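Local coordinates for sortase family protein (Streptococcus agalactiae, PDB 4D7W), which probably acts as a pilus-associated class C sortase, a cysteine transpeptidase involved in assembling type 2B pili on the surface of group B Streptococcus, at residues A[149-154]-A[182-187]; A[140-145]-A[188-193]; A[69-74]-A[125-130]; A[119-124]-A[169-174]. All blocks are in the same frame, centred on the assembly; numbering follows the deposited sequence.

Contact 1: residues A[149-154]-A[182-187]; sequences IRTVKP and HRLLVR. With EDO (1,2-ethanediol), chain B.
Val152 and Leu185 meet at about a right angle, CG2 of Val152 lying 3.9 Å from CD1 of Leu185. A chi1 of -53° sets that methyl between the backbone N and the carbonyl carbon of Val152, the crowded position. On the same face Arg183 bends at chi2, and CG of Pro154 sits over the centre of its guanidinium. NH1 of Arg183 reaches back to the O of His182 at 2.9 Å, close to the guanidinium plane but above the carbonyl plane. On the other face Ile149 and Leu184 run side by side, with CG2 and CD1 3.9 Å apart, while CG2 of Thr151 rests 3.7 Å from CB of His182.

Between these layers runs the antiparallel pairing of strands 140-152 and 182-191, part of the beta barrel that defines sortases. Arg150 with Leu185 and Val152 with Arg183 are hydrogen-bonded pairs, each closed by two N-H...O bonds; the shortest runs from Leu185 N to Arg150 O at 2.7 Å, nearly straight at 169°. Between them Thr151 and Leu184 form a non-hydrogen-bonded pair, and CA of Thr151 makes a CA-H...O contact of 3.3 Å with O of Arg183.

Further out, strand 167-175 pairs with the opposite edge of 182-187, and Arg183 touches Cys174; these residues probably correspond to the arginine and cysteine of the sortase active site. Asp159 packs against Val152 and Leu185. Arg187 is held by a salt bridge to Asp147 and a cation-pi contact with Tyr168; its NH1 gives an in-plane hydrogen bond of 2.8 Å to O2 of an ethanediol, probably from the crystallisation liquor.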
# COMPACT_ATOMS: atom_id res chain seq x y z
N ILE A 149 14.18 8.62 1.16
CA ILE A 149 13.19 9.64 0.80
C ILE A 149 13.65 10.40 -0.44
O ILE A 149 14.71 11.00 -0.43
CB ILE A 149 12.97 10.63 1.96
CG1 ILE A 149 12.58 9.87 3.23
CG2 ILE A 149 11.91 11.65 1.59
CD1 ILE A 149 12.49 10.71 4.48
N ARG A 150 12.86 10.35 -1.52
CA ARG A 150 13.25 11.01 -2.77
C ARG A 150 12.12 11.84 -3.35
O ARG A 150 10.95 11.46 -3.27
CB ARG A 150 13.68 9.99 -3.83
CG ARG A 150 14.85 9.10 -3.47
CD ARG A 150 16.09 9.49 -4.24
NE ARG A 150 17.21 8.59 -3.98
CZ ARG A 150 17.91 8.57 -2.85
NH1 ARG A 150 17.61 9.40 -1.86
NH2 ARG A 150 18.92 7.71 -2.71
N THR A 151 12.50 12.96 -3.96
CA THR A 151 11.59 13.78 -4.74
C THR A 151 11.97 13.69 -6.22
O THR A 151 13.11 13.94 -6.58
CB THR A 151 11.62 15.22 -4.27
OG1 THR A 151 11.24 15.25 -2.89
CG2 THR A 151 10.64 16.09 -5.07
N VAL A 152 11.00 13.33 -7.06
CA VAL A 152 11.28 12.99 -8.45
C VAL A 152 10.23 13.54 -9.38
O VAL A 152 9.12 13.86 -8.95
CB VAL A 152 11.38 11.45 -8.65
CG1 VAL A 152 12.38 10.85 -7.67
CG2 VAL A 152 10.00 10.79 -8.49
N LYS A 153 10.58 13.68 -10.66
CA LYS A 153 9.62 14.05 -11.68
C LYS A 153 8.58 12.95 -11.86
O LYS A 153 8.87 11.77 -11.64
CB LYS A 153 10.31 14.32 -13.02
CG LYS A 153 11.29 15.47 -12.99
CD LYS A 153 11.52 16.00 -14.40
CE LYS A 153 12.63 17.04 -14.43
NZ LYS A 153 13.96 16.41 -14.17
N PRO A 154 7.36 13.33 -12.25
CA PRO A 154 6.24 12.38 -12.39
C PRO A 154 6.57 11.17 -13.25
O PRO A 154 6.04 10.09 -12.98
CB PRO A 154 5.16 13.24 -13.05
CG PRO A 154 5.44 14.61 -12.54
CD PRO A 154 6.94 14.72 -12.49
N HIS A 182 5.92 17.55 -8.63
CA HIS A 182 6.79 16.40 -8.39
C HIS A 182 6.11 15.33 -7.56
O HIS A 182 4.98 15.51 -7.09
CB HIS A 182 8.07 16.84 -7.69
CG HIS A 182 8.98 17.62 -8.56
ND1 HIS A 182 8.62 18.82 -9.13
CD2 HIS A 182 10.24 17.35 -9.00
CE1 HIS A 182 9.62 19.27 -9.86
NE2 HIS A 182 10.61 18.40 -9.80
N ARG A 183 6.82 14.24 -7.36
CA ARG A 183 6.32 13.17 -6.51
C ARG A 183 7.29 12.96 -5.36
O ARG A 183 8.51 12.86 -5.56
CB ARG A 183 6.12 11.89 -7.32
CG ARG A 183 5.16 12.05 -8.52
CD ARG A 183 3.74 12.45 -8.08
NE ARG A 183 2.83 12.72 -9.19
CZ ARG A 183 2.43 13.94 -9.58
NH1 ARG A 183 2.86 15.02 -8.94
NH2 ARG A 183 1.59 14.08 -10.60
N LEU A 184 6.74 12.93 -4.16
CA LEU A 184 7.50 12.59 -2.98
C LEU A 184 7.41 11.07 -2.76
O LEU A 184 6.30 10.53 -2.65
CB LEU A 184 6.98 13.35 -1.76
CG LEU A 184 7.65 12.99 -0.44
CD1 LEU A 184 9.13 13.36 -0.48
CD2 LEU A 184 6.94 13.66 0.71
N LEU A 185 8.54 10.38 -2.74
CA LEU A 185 8.55 8.93 -2.54
C LEU A 185 9.20 8.58 -1.22
O LEU A 185 10.37 8.86 -1.02
CB LEU A 185 9.30 8.22 -3.66
CG LEU A 185 9.07 8.64 -5.11
CD1 LEU A 185 9.92 7.79 -6.04
CD2 LEU A 185 7.61 8.53 -5.45
N VAL A 186 8.45 7.96 -0.32
CA VAL A 186 9.01 7.57 0.96
C VAL A 186 9.11 6.04 0.99
O VAL A 186 8.09 5.36 1.20
CB VAL A 186 8.15 8.09 2.13
CG1 VAL A 186 8.71 7.62 3.47
CG2 VAL A 186 8.07 9.64 2.09
N ARG A 187 10.30 5.52 0.74
CA ARG A 187 10.54 4.06 0.74
C ARG A 187 10.87 3.52 2.12
O ARG A 187 11.69 4.09 2.84
CB ARG A 187 11.68 3.69 -0.21
CG ARG A 187 11.74 2.21 -0.57
CD ARG A 187 12.93 1.93 -1.46
NE ARG A 187 14.18 1.92 -0.69
CZ ARG A 187 15.38 1.79 -1.24
NH1 ARG A 187 15.50 1.69 -2.56
NH2 ARG A 187 16.47 1.77 -0.48
C1 EDO B . 14.45 0.37 -6.74
O1 EDO B . 13.55 1.07 -7.61
C2 EDO B . 13.82 0.26 -5.36
O2 EDO B . 13.79 1.56 -4.77

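Contact 2: residues A[140-145]-A[188-193]; sequences ETYTYQ and GHRVPN
The amide oxygen OD1 of Asn193 is gripped twice: OG1 of Thr143 donates to it at 2.6 Å, and a water gives it a second bond. At the other end of the same amide, ND2 bonds to O of Thr141 at 2.8 Å, in the amide plane of Asn193 though above the carbonyl plane of Thr141. With both ends engaged, the rotation of the amide is fixed.

The water on OD1 makes four hydrogen bonds, accepting from Thr143 N and Arg190 NE and donating to Val191 O and Asn193 OD1. Val191 N still donates to Thr143 O at 3.0 Å, while the water bridges the return side, Thr143 N to Val191 O. The antiparallel pairing tightens toward Gln145 and His189, whose backbones exchange two bonds. Gly188 has no side chain, and Gln145 O approaches its CA to 2.9 Å.

Arg190 turns at chi2 (86°), and CD2 of Tyr142 lies over one face of the Arg190 guanidinium, toward the rim of that group, with NH2 3.4 Å from CD2 and the planes 55° apart. Arg190 CD meets CZ of Tyr144 at 3.7 Å. Asp167 joins the two residues from outside, in a salt bridge with Arg190 NH1 and a hydrogen bond with Tyr144 OH. On the opposite face CG2 of Thr143 touches CG2 of Val191 at 3.6 Å, and His189 lies alongside Gln145, its ND1 bonded to Asp147.

Both strands have further neighbours in the sortase barrel: strand 132-137 pairs with 140-145, strand 167-175 pairs with 188-191, and Ile24 of helix 17-31 packs on Tyr142 and Glu140.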
# COMPACT_ATOMS: atom_id res chain seq x y z
N GLU A 140 -3.26 -9.71 10.73
CA GLU A 140 -1.81 -9.62 10.81
C GLU A 140 -1.26 -8.22 10.61
O GLU A 140 -1.89 -7.37 10.00
CB GLU A 140 -1.19 -10.57 9.79
CG GLU A 140 -1.09 -12.00 10.35
CD GLU A 140 -1.10 -13.05 9.26
OE1 GLU A 140 -1.27 -12.67 8.09
OE2 GLU A 140 -0.93 -14.24 9.58
N THR A 141 -0.05 -8.01 11.10
CA THR A 141 0.60 -6.72 11.05
C THR A 141 1.87 -6.82 10.23
O THR A 141 2.62 -7.81 10.34
CB THR A 141 0.90 -6.19 12.45
OG1 THR A 141 -0.33 -5.85 13.09
CG2 THR A 141 1.76 -4.95 12.38
N TYR A 142 2.09 -5.82 9.39
CA TYR A 142 3.28 -5.72 8.54
C TYR A 142 3.96 -4.39 8.79
O TYR A 142 3.36 -3.35 8.59
CB TYR A 142 2.91 -5.86 7.06
CG TYR A 142 2.22 -7.16 6.78
CD1 TYR A 142 0.86 -7.31 7.03
CD2 TYR A 142 2.93 -8.25 6.30
CE1 TYR A 142 0.22 -8.52 6.83
CE2 TYR A 142 2.30 -9.46 6.07
CZ TYR A 142 0.95 -9.58 6.34
OH TYR A 142 0.32 -10.77 6.11
N THR A 143 5.22 -4.42 9.23
CA THR A 143 5.91 -3.20 9.62
C THR A 143 6.99 -2.81 8.62
O THR A 143 7.76 -3.66 8.17
CB THR A 143 6.54 -3.34 10.99
OG1 THR A 143 5.57 -3.90 11.89
CG2 THR A 143 7.04 -1.99 11.51
N TYR A 144 7.04 -1.52 8.31
CA TYR A 144 8.03 -0.99 7.37
C TYR A 144 8.73 0.19 8.00
O TYR A 144 8.14 0.94 8.78
CB TYR A 144 7.36 -0.59 6.03
CG TYR A 144 7.02 -1.82 5.23
CD1 TYR A 144 5.84 -2.51 5.46
CD2 TYR A 144 7.91 -2.33 4.29
CE1 TYR A 144 5.54 -3.70 4.76
CE2 TYR A 144 7.62 -3.50 3.59
CZ TYR A 144 6.43 -4.17 3.82
OH TYR A 144 6.15 -5.32 3.13
N GLN A 145 10.01 0.35 7.67
CA GLN A 145 10.84 1.39 8.27
C GLN A 145 11.46 2.27 7.18
O GLN A 145 12.06 1.75 6.23
CB GLN A 145 11.92 0.75 9.14
CG GLN A 145 13.01 1.70 9.54
CD GLN A 145 14.10 1.01 10.31
OE1 GLN A 145 15.25 0.99 9.89
NE2 GLN A 145 13.74 0.44 11.44
N GLY A 188 10.25 2.39 2.48
CA GLY A 188 10.59 1.70 3.71
C GLY A 188 10.87 0.23 3.41
O GLY A 188 10.45 -0.28 2.37
N HIS A 189 11.61 -0.44 4.28
CA HIS A 189 11.82 -1.89 4.12
C HIS A 189 11.17 -2.63 5.27
O HIS A 189 11.00 -2.07 6.35
CB HIS A 189 13.31 -2.24 4.04
CG HIS A 189 14.10 -1.83 5.25
ND1 HIS A 189 14.80 -0.65 5.30
CD2 HIS A 189 14.30 -2.44 6.44
CE1 HIS A 189 15.41 -0.55 6.48
NE2 HIS A 189 15.11 -1.63 7.19
N ARG A 190 10.80 -3.89 5.02
CA ARG A 190 10.19 -4.74 6.03
C ARG A 190 11.09 -4.93 7.25
O ARG A 190 12.27 -5.27 7.11
CB ARG A 190 9.87 -6.11 5.45
CG ARG A 190 9.04 -6.97 6.38
CD ARG A 190 7.56 -6.71 6.23
NE ARG A 190 6.82 -7.78 6.88
CZ ARG A 190 6.51 -8.93 6.29
NH1 ARG A 190 6.85 -9.15 5.02
NH2 ARG A 190 5.85 -9.86 6.97
N VAL A 191 10.53 -4.73 8.43
CA VAL A 191 11.24 -4.98 9.69
C VAL A 191 10.31 -5.81 10.55
O VAL A 191 9.13 -5.89 10.25
CB VAL A 191 11.65 -3.66 10.41
CG1 VAL A 191 12.63 -2.89 9.57
CG2 VAL A 191 10.43 -2.80 10.71
N PRO A 192 10.84 -6.46 11.61
CA PRO A 192 9.98 -7.25 12.52
C PRO A 192 8.91 -6.38 13.20
O PRO A 192 9.15 -5.20 13.46
CB PRO A 192 10.98 -7.79 13.56
CG PRO A 192 12.29 -7.82 12.86
CD PRO A 192 12.27 -6.62 11.91
N ASN A 193 7.74 -6.96 13.49
CA ASN A 193 6.72 -6.22 14.24
C ASN A 193 7.15 -5.88 15.66
O ASN A 193 7.93 -6.61 16.28
CB ASN A 193 5.41 -7.02 14.29
CG ASN A 193 4.79 -7.19 12.94
OD1 ASN A 193 5.11 -6.44 12.01
ND2 ASN A 193 3.91 -8.17 12.81
O HOH W 1 4.64 -9.46 9.61
O HOH W 2 6.75 -6.83 9.70
O HOH W 3 16.45 -2.26 9.57

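Contact 3: residues A[69-74]-A[125-130]; sequences PKINIK and DKLKVG
Ile71 and Lys126 make the close apolar part of this contact, CG2 of Ile71 lying 3.8 Å from CB of Lys126 as the two side chains cross obliquely. A chi1 of 62° turns CG2 of Ile71 anti to its carbonyl carbon, which presents that methyl to the loop. Leu127 fills in beside it, its CD2 4.5 Å from the same CG2, and is backed by Ile68 of strand 62-68. Ile71 and Leu127 are buried, whereas Lys126 covers them from the surface.

The other side is polar and lies at the surface. Lys70 is fully extended, with CG anti to the backbone N, and runs out across the loop until its NZ donates to O of Lys126 at 3.1 Å. On the way its CD passes 4.2 Å from CD2 of Leu127. The ammonium has a stronger partner just beyond the segment, a salt bridge to Asp131 OD2, an oxygen that also accepts from Lys128 N. That carboxylate would offset the nearness of Lys128, whose NZ is 4.5 Å from NZ of Lys70. The end of Lys126 leads away from Ile71, and its NZ makes a long salt bridge to Asp125 OD1 (3.9 Å), with a weak, long pairing to Asp123.

The contact thus sets the turn joining strands 62-68 and 73-79 against the loop that leads from strand 118-120 to strand 132-137. In that turn Asn72 takes up left-handed backbone angles (58/45°), and Asn72 and Ile73 together face Ile68, which makes this a G1 beta bulge closing an antiparallel hairpin of the sortase barrel.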
# COMPACT_ATOMS: atom_id res chain seq x y z
N PRO A 69 1.76 6.45 12.98
CA PRO A 69 1.68 7.07 14.31
C PRO A 69 2.32 8.44 14.37
O PRO A 69 1.79 9.31 15.05
CB PRO A 69 2.44 6.08 15.20
CG PRO A 69 2.17 4.76 14.55
CD PRO A 69 2.18 5.03 13.07
N LYS A 70 3.44 8.62 13.68
CA LYS A 70 4.15 9.88 13.79
C LYS A 70 3.31 11.07 13.30
O LYS A 70 3.40 12.16 13.85
CB LYS A 70 5.47 9.81 13.04
CG LYS A 70 6.35 11.02 13.33
CD LYS A 70 7.63 11.00 12.52
CE LYS A 70 8.57 12.09 13.01
NZ LYS A 70 9.80 12.16 12.16
N ILE A 71 2.50 10.85 12.27
CA ILE A 71 1.69 11.93 11.71
C ILE A 71 0.20 11.68 11.89
O ILE A 71 -0.62 12.33 11.24
CB ILE A 71 1.99 12.13 10.21
CG1 ILE A 71 1.63 10.87 9.41
CG2 ILE A 71 3.44 12.51 10.00
CD1 ILE A 71 2.02 10.92 7.95
N ASN A 72 -0.15 10.76 12.79
CA ASN A 72 -1.53 10.52 13.19
C ASN A 72 -2.47 10.16 12.05
O ASN A 72 -3.60 10.67 11.94
CB ASN A 72 -2.08 11.74 13.93
CG ASN A 72 -1.18 12.17 15.07
OD1 ASN A 72 -0.45 13.16 14.97
ND2 ASN A 72 -1.22 11.43 16.17
N ILE A 73 -2.00 9.26 11.20
CA ILE A 73 -2.78 8.76 10.09
C ILE A 73 -3.18 7.32 10.34
O ILE A 73 -2.34 6.47 10.69
CB ILE A 73 -2.01 8.86 8.76
CG1 ILE A 73 -1.78 10.32 8.36
CG2 ILE A 73 -2.74 8.09 7.66
CD1 ILE A 73 -3.06 11.12 8.11
N LYS A 74 -4.46 7.04 10.17
CA LYS A 74 -4.95 5.67 10.13
C LYS A 74 -6.04 5.67 9.07
O LYS A 74 -7.10 6.28 9.26
CB LYS A 74 -5.48 5.22 11.49
CG LYS A 74 -5.80 3.73 11.53
CD LYS A 74 -6.24 3.26 12.91
CE LYS A 74 -7.77 3.23 13.04
NZ LYS A 74 -8.26 2.29 14.11
N ASP A 125 5.77 14.51 4.36
CA ASP A 125 7.09 15.09 4.42
C ASP A 125 7.66 15.11 5.84
O ASP A 125 8.84 15.38 6.03
CB ASP A 125 7.06 16.52 3.84
CG ASP A 125 6.09 17.44 4.56
OD1 ASP A 125 5.03 16.98 5.02
OD2 ASP A 125 6.39 18.63 4.67
N LYS A 126 6.83 14.85 6.85
CA LYS A 126 7.33 14.85 8.22
C LYS A 126 8.10 13.56 8.54
O LYS A 126 8.87 13.50 9.51
CB LYS A 126 6.19 15.05 9.22
CG LYS A 126 5.39 16.36 9.07
CD LYS A 126 6.25 17.59 9.30
CE LYS A 126 5.40 18.87 9.40
NZ LYS A 126 4.62 19.17 8.17
N LEU A 127 7.90 12.53 7.73
CA LEU A 127 8.59 11.25 7.93
C LEU A 127 10.08 11.35 7.65
O LEU A 127 10.52 12.08 6.76
CB LEU A 127 7.99 10.18 7.04
CG LEU A 127 6.55 9.79 7.36
CD1 LEU A 127 6.08 8.66 6.46
CD2 LEU A 127 6.45 9.39 8.82
N LYS A 128 10.84 10.59 8.42
CA LYS A 128 12.30 10.66 8.40
C LYS A 128 12.89 9.25 8.33
O LYS A 128 12.23 8.29 8.73
CB LYS A 128 12.77 11.38 9.66
CG LYS A 128 14.13 12.00 9.57
CD LYS A 128 14.35 12.94 10.75
CE LYS A 128 13.17 13.89 10.95
NZ LYS A 128 13.40 14.84 12.07
N VAL A 129 14.11 9.10 7.81
CA VAL A 129 14.77 7.78 7.86
C VAL A 129 14.72 7.24 9.29
O VAL A 129 14.96 7.98 10.25
CB VAL A 129 16.24 7.84 7.38
CG1 VAL A 129 16.90 6.47 7.55
CG2 VAL A 129 16.34 8.30 5.95
N GLY A 130 14.38 5.97 9.44
CA GLY A 130 14.21 5.38 10.76
C GLY A 130 12.79 5.28 11.28
O GLY A 130 12.51 4.43 12.13

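Contact 4: residues A[119-124]-A[169-174]; sequences RLFSDL and QTLVTC
Leu171, the first residue of 169-174 to touch Phe121 and Leu124, meets both at about a right angle. Its CB lies 4.0 Å from CE2 of Phe121 and 4.1 Å from CD2 of Leu124, and Ile66 and Ile68 of strand 62-68 close round its side chain. Val172 points its own side chain away, yet its carbonyl O reaches the edge of the Phe121 ring, in plane and 3.6 Å from CD2. One face of that ring is covered within its own segment by CD1 of Leu124.

Residues 170-174 read TLVTC, the sequence signature of sortases, in which the cysteine is the nucleophile of characterised relatives. The contact therefore packs the probable active-site strand of the barrel against the two turns at the end of strand 118-120.

The Thr173 and Leu124 side chains lie antiparallel alongside each other, CG2 of Thr173 3.7 Å from CD2 of Leu124. With chi1 at -171°, OG1 stands anti to the backbone N; it bonds to O of Gly111 in strand 105-115 and touches CB of Phe121. Two beta turns, type II' from Arg119 to Ser122 and type I from Phe121 to Leu124, bring both apolar residues toward the strand. Ser122 binds O of Arg119 through both its N and, at 2.8 Å, its OG.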
# COMPACT_ATOMS: atom_id res chain seq x y z
N ARG A 119 -6.79 15.15 5.46
CA ARG A 119 -5.34 15.27 5.41
C ARG A 119 -4.74 14.31 4.39
O ARG A 119 -3.92 14.71 3.56
CB ARG A 119 -4.72 15.04 6.79
CG ARG A 119 -4.94 16.19 7.78
CD ARG A 119 -4.43 15.88 9.19
NE ARG A 119 -5.22 14.86 9.88
CZ ARG A 119 -4.75 13.68 10.28
NH1 ARG A 119 -3.48 13.36 10.07
NH2 ARG A 119 -5.55 12.81 10.90
N LEU A 120 -5.16 13.05 4.44
CA LEU A 120 -4.57 11.99 3.61
C LEU A 120 -3.05 11.92 3.85
O LEU A 120 -2.60 11.73 4.98
CB LEU A 120 -4.91 12.23 2.14
CG LEU A 120 -6.42 12.27 1.88
CD1 LEU A 120 -6.77 12.89 0.53
CD2 LEU A 120 -7.02 10.88 2.00
N PHE A 121 -2.25 12.06 2.79
CA PHE A 121 -0.80 12.05 2.94
C PHE A 121 -0.19 13.47 3.00
O PHE A 121 0.97 13.67 2.63
CB PHE A 121 -0.15 11.26 1.80
CG PHE A 121 -0.11 9.75 2.03
CD1 PHE A 121 -0.51 9.21 3.24
CD2 PHE A 121 0.33 8.90 1.03
CE1 PHE A 121 -0.47 7.82 3.45
CE2 PHE A 121 0.39 7.52 1.23
CZ PHE A 121 -0.02 6.99 2.44
N SER A 122 -0.97 14.45 3.46
CA SER A 122 -0.49 15.83 3.62
C SER A 122 0.85 15.94 4.33
O SER A 122 1.73 16.69 3.91
CB SER A 122 -1.51 16.68 4.39
OG SER A 122 -2.54 17.13 3.54
N ASP A 123 1.00 15.19 5.42
CA ASP A 123 2.17 15.37 6.27
C ASP A 123 3.25 14.33 6.00
O ASP A 123 4.10 14.08 6.86
CB ASP A 123 1.75 15.33 7.74
CG ASP A 123 0.91 16.54 8.13
OD1 ASP A 123 1.11 17.62 7.53
OD2 ASP A 123 0.05 16.41 9.02
N LEU A 124 3.23 13.75 4.80
CA LEU A 124 4.17 12.68 4.46
C LEU A 124 5.60 13.20 4.56
O LEU A 124 6.54 12.45 4.83
CB LEU A 124 3.89 12.12 3.07
CG LEU A 124 4.39 10.68 2.91
CD1 LEU A 124 3.58 9.76 3.81
CD2 LEU A 124 4.35 10.21 1.46
N GLN A 169 8.20 -1.20 0.63
CA GLN A 169 6.92 -0.54 0.43
C GLN A 169 7.17 0.96 0.33
O GLN A 169 7.85 1.53 1.18
CB GLN A 169 5.96 -0.86 1.57
CG GLN A 169 4.53 -0.36 1.40
CD GLN A 169 3.59 -0.97 2.41
OE1 GLN A 169 3.25 -0.34 3.41
NE2 GLN A 169 3.17 -2.22 2.17
N THR A 170 6.66 1.59 -0.72
CA THR A 170 6.84 3.03 -0.92
C THR A 170 5.52 3.75 -0.78
O THR A 170 4.50 3.30 -1.31
CB THR A 170 7.45 3.33 -2.30
OG1 THR A 170 8.77 2.78 -2.36
CG2 THR A 170 7.55 4.85 -2.58
N LEU A 171 5.54 4.87 -0.05
CA LEU A 171 4.38 5.73 0.06
C LEU A 171 4.61 6.94 -0.84
O LEU A 171 5.66 7.58 -0.78
CB LEU A 171 4.14 6.14 1.52
CG LEU A 171 4.15 5.01 2.57
CD1 LEU A 171 3.90 5.58 3.95
CD2 LEU A 171 3.13 3.87 2.23
N VAL A 172 3.64 7.23 -1.70
CA VAL A 172 3.77 8.22 -2.75
C VAL A 172 2.73 9.31 -2.60
O VAL A 172 1.55 9.02 -2.39
CB VAL A 172 3.60 7.58 -4.14
CG1 VAL A 172 3.78 8.64 -5.24
CG2 VAL A 172 4.58 6.41 -4.33
N THR A 173 3.15 10.56 -2.71
CA THR A 173 2.20 11.65 -2.76
C THR A 173 2.77 12.75 -3.64
O THR A 173 3.89 12.63 -4.14
CB THR A 173 1.86 12.20 -1.35
OG1 THR A 173 0.76 13.11 -1.45
CG2 THR A 173 3.08 12.90 -0.72
N CYS A 174 1.99 13.81 -3.86
CA CYS A 174 2.42 14.95 -4.69
C CYS A 174 3.23 15.96 -3.89
O CYS A 174 3.07 16.08 -2.68
CB CYS A 174 1.22 15.65 -5.33
SG CYS A 174 0.33 14.68 -6.56

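How the contacts relate
From the N terminus, contact 3 opens first, at the hairpin turn 69-74, and closes its loop at 125-130. Contact 4 has already opened at 119-124, so the two cross, and a probable hydrogen bond from the poorly ordered Arg119 to O of Asn72 joins them. Strand 140-152 then starts contact 2 and, further along, contact 1. Contact 4 closes on 169-174 before either is complete and therefore crosses both. The chain returns through strand 182-191, closing contact 1 and then contact 2, with contact 1 nested inside. Strand 167-175 pairs with this returning strand, joining contact 4 to both, while Ile149 packs on Leu127 to bring in contact 3.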